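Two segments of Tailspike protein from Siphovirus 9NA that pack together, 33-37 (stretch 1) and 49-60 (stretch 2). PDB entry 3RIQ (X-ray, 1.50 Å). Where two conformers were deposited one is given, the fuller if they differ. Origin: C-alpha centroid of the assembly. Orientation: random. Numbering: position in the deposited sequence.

Stretch 1 33-37: SLLID
Stretch 2 (49-60) DFGGKVLTIECK

Strand 33-36 lies beside strand 56-59 in a parallel pair, N-to-C directions 16° apart and axes 4.7 Å apart at closest approach. The register sets Ser-33 against Thr-56, Leu-34 against Ile-57, Leu-35 against Glu-58 and Ile-36 against Cys-59, with CA-CA distances of 4.7, 4.8, 4.9 and 4.7 Å. Backbones are extended, phi -133 to -93° and psi 92 to 152°, with Leu-34 at -133/113 and Ser-33 at -112/152. As in any parallel ladder, alternate residues of stretch 1 bond to two neighbours: Leu-34 N donates to Thr-56 O (2.9 Å) and Leu-34 O accepts from Glu-58 N (2.8 Å); Ile-36 N donates to Glu-58 O (2.8 Å, 172°) and Ile-36 O accepts from Lys-60 N (2.8 Å). Three of these oxygens also take weaker CA-H...O contacts, such as Leu-35 CA to Glu-58 O at 3.5 Å. Beyond the strands, one water donates to Asp-37 O (2.9 Å) and Lys-60 O (2.8 Å).

One face is apolar. Leu-34 (t, p), the residue most covered by the other stretch, sends CD2 into the notch between Phe-50 and Ile-57: it meets the ring edge at CE1 (4.0 Å) and Ile-57 CG1 at 4.3 Å. Ile-36 (m, m) lodges CG1 between Ile-57 CG2 (4.2 Å) and Cys-59 SG (4.0 Å); Ile-57 (m, t) thus touches both bumps. Phe-50 (chi1 m, chi2 -78°) starts a type I' turn to Lys-53, closed by Lys-53 N to Phe-50 O (3.0 Å); Gly-51 and Gly-52 take its positive phi, and Gly-51 N hydrogen-bonds to Asp-49 OD1 (2.9 Å).

The face of Ser-33, Leu-35, Thr-56 and Glu-58 is mixed. Ser-33 OG (m) approaches Thr-56 CB at 3.6 Å. Leu-35 (t, p) rests CD1 on Glu-58 CG (3.9 Å). Lys-60 (m, t, t, t), just past the strand, starts sideways and lays CD against Leu-35 CD1 (3.9 Å). The charged ends of Glu-58 (t, p) and Lys-60 lead away.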

# COMPACT_ATOMS: atom_id res chain seq x y z
N SER A 33 -7.53 -40.71 9.19
CA SER A 33 -6.71 -39.84 10.03
C SER A 33 -5.58 -40.57 10.76
O SER A 33 -5.68 -41.76 11.04
CB SER A 33 -7.63 -39.10 10.99
OG SER A 33 -8.53 -38.32 10.24
N LEU A 34 -4.51 -39.83 11.05
CA LEU A 34 -3.32 -40.32 11.73
C LEU A 34 -3.01 -39.29 12.80
O LEU A 34 -2.70 -38.14 12.46
CB LEU A 34 -2.16 -40.52 10.73
CG LEU A 34 -0.76 -40.67 11.34
CD1 LEU A 34 -0.66 -41.78 12.38
CD2 LEU A 34 0.23 -40.86 10.18
N LEU A 35 -3.14 -39.67 14.06
CA LEU A 35 -2.90 -38.75 15.18
C LEU A 35 -1.50 -38.93 15.74
O LEU A 35 -1.13 -40.04 16.12
CB LEU A 35 -3.96 -38.98 16.28
CG LEU A 35 -3.76 -38.19 17.58
CD1 LEU A 35 -4.07 -36.70 17.30
CD2 LEU A 35 -4.65 -38.75 18.69
N ILE A 36 -0.72 -37.85 15.78
CA ILE A 36 0.63 -37.91 16.41
C ILE A 36 0.42 -37.46 17.86
O ILE A 36 0.45 -36.27 18.16
CB ILE A 36 1.66 -37.04 15.67
CG1 ILE A 36 1.64 -37.32 14.14
CG2 ILE A 36 3.05 -37.21 16.27
CD1 ILE A 36 2.03 -38.72 13.73
N ASP A 37 0.17 -38.44 18.75
CA ASP A 37 -0.21 -38.13 20.14
C ASP A 37 0.95 -38.20 21.14
O ASP A 37 0.74 -37.89 22.30
CB ASP A 37 -1.39 -39.02 20.59
CG ASP A 37 -1.07 -40.52 20.53
OD1 ASP A 37 -0.20 -40.95 19.74
OD2 ASP A 37 -1.75 -41.27 21.29
N ASP A 49 6.37 -44.55 4.23
CA ASP A 49 5.63 -44.75 3.00
C ASP A 49 4.13 -44.71 3.32
O ASP A 49 3.63 -45.58 4.03
CB ASP A 49 6.00 -46.15 2.42
CG ASP A 49 5.20 -46.54 1.18
OD1 ASP A 49 4.38 -45.79 0.65
OD2 ASP A 49 5.44 -47.68 0.69
N PHE A 50 3.44 -43.68 2.81
CA PHE A 50 2.01 -43.47 3.11
C PHE A 50 1.07 -44.14 2.14
O PHE A 50 -0.15 -43.96 2.21
CB PHE A 50 1.73 -41.93 3.20
CG PHE A 50 2.33 -41.29 4.43
CD1 PHE A 50 1.72 -41.42 5.69
CD2 PHE A 50 3.54 -40.56 4.33
CE1 PHE A 50 2.28 -40.80 6.80
CE2 PHE A 50 4.11 -39.96 5.45
CZ PHE A 50 3.48 -40.06 6.67
N GLY A 51 1.63 -44.88 1.18
CA GLY A 51 0.85 -45.76 0.31
C GLY A 51 -0.16 -45.07 -0.60
O GLY A 51 -1.13 -45.69 -1.03
N GLY A 52 0.07 -43.79 -0.91
CA GLY A 52 -0.83 -43.01 -1.74
C GLY A 52 -2.09 -42.58 -1.04
O GLY A 52 -2.99 -42.05 -1.68
N LYS A 53 -2.17 -42.82 0.27
CA LYS A 53 -3.41 -42.52 0.99
C LYS A 53 -3.61 -41.02 1.19
O LYS A 53 -2.64 -40.25 1.36
CB LYS A 53 -3.37 -43.25 2.34
CG LYS A 53 -3.46 -44.78 2.10
CD LYS A 53 -3.57 -45.61 3.35
CE LYS A 53 -2.31 -45.66 4.06
NZ LYS A 53 -2.15 -46.89 4.96
N VAL A 54 -4.87 -40.61 1.18
CA VAL A 54 -5.27 -39.21 1.38
C VAL A 54 -5.52 -39.03 2.88
O VAL A 54 -6.63 -39.29 3.39
CB VAL A 54 -6.49 -38.82 0.51
CG1 VAL A 54 -6.75 -37.32 0.65
CG2 VAL A 54 -6.26 -39.22 -0.95
N LEU A 55 -4.47 -38.63 3.59
CA LEU A 55 -4.52 -38.63 5.06
C LEU A 55 -4.66 -37.26 5.67
O LEU A 55 -4.22 -36.26 5.10
CB LEU A 55 -3.27 -39.31 5.64
CG LEU A 55 -3.09 -40.78 5.25
CD1 LEU A 55 -1.78 -41.30 5.81
CD2 LEU A 55 -4.28 -41.68 5.71
N THR A 56 -5.33 -37.22 6.82
CA THR A 56 -5.27 -36.07 7.71
C THR A 56 -4.27 -36.42 8.79
O THR A 56 -4.52 -37.34 9.57
CB THR A 56 -6.65 -35.85 8.33
OG1 THR A 56 -7.62 -35.72 7.28
CG2 THR A 56 -6.66 -34.57 9.20
N ILE A 57 -3.12 -35.74 8.81
CA ILE A 57 -2.07 -36.05 9.81
C ILE A 57 -2.15 -34.98 10.90
O ILE A 57 -1.73 -33.82 10.69
CB ILE A 57 -0.67 -36.15 9.18
CG1 ILE A 57 -0.68 -37.23 8.10
CG2 ILE A 57 0.37 -36.46 10.28
CD1 ILE A 57 0.60 -37.42 7.34
N GLU A 58 -2.77 -35.34 12.02
CA GLU A 58 -3.08 -34.37 13.07
C GLU A 58 -1.97 -34.41 14.11
O GLU A 58 -1.82 -35.41 14.81
CB GLU A 58 -4.43 -34.75 13.73
CG GLU A 58 -4.83 -33.82 14.86
CD GLU A 58 -5.57 -32.61 14.39
OE1 GLU A 58 -6.61 -32.79 13.75
OE2 GLU A 58 -5.13 -31.49 14.67
N CYS A 59 -1.15 -33.36 14.19
CA CYS A 59 0.03 -33.43 15.08
C CYS A 59 -0.23 -32.77 16.42
O CYS A 59 -0.61 -31.57 16.50
CB CYS A 59 1.24 -32.79 14.42
SG CYS A 59 1.63 -33.55 12.82
N LYS A 60 -0.07 -33.56 17.49
CA LYS A 60 -0.22 -33.04 18.86
C LYS A 60 1.03 -33.32 19.67
O LYS A 60 0.97 -33.37 20.91
CB LYS A 60 -1.47 -33.62 19.55
CG LYS A 60 -2.79 -33.21 18.86
CD LYS A 60 -4.04 -33.57 19.64
CE LYS A 60 -5.26 -33.02 18.99
NZ LYS A 60 -6.48 -33.14 19.87
O HOH W 1 -0.42 -35.23 22.52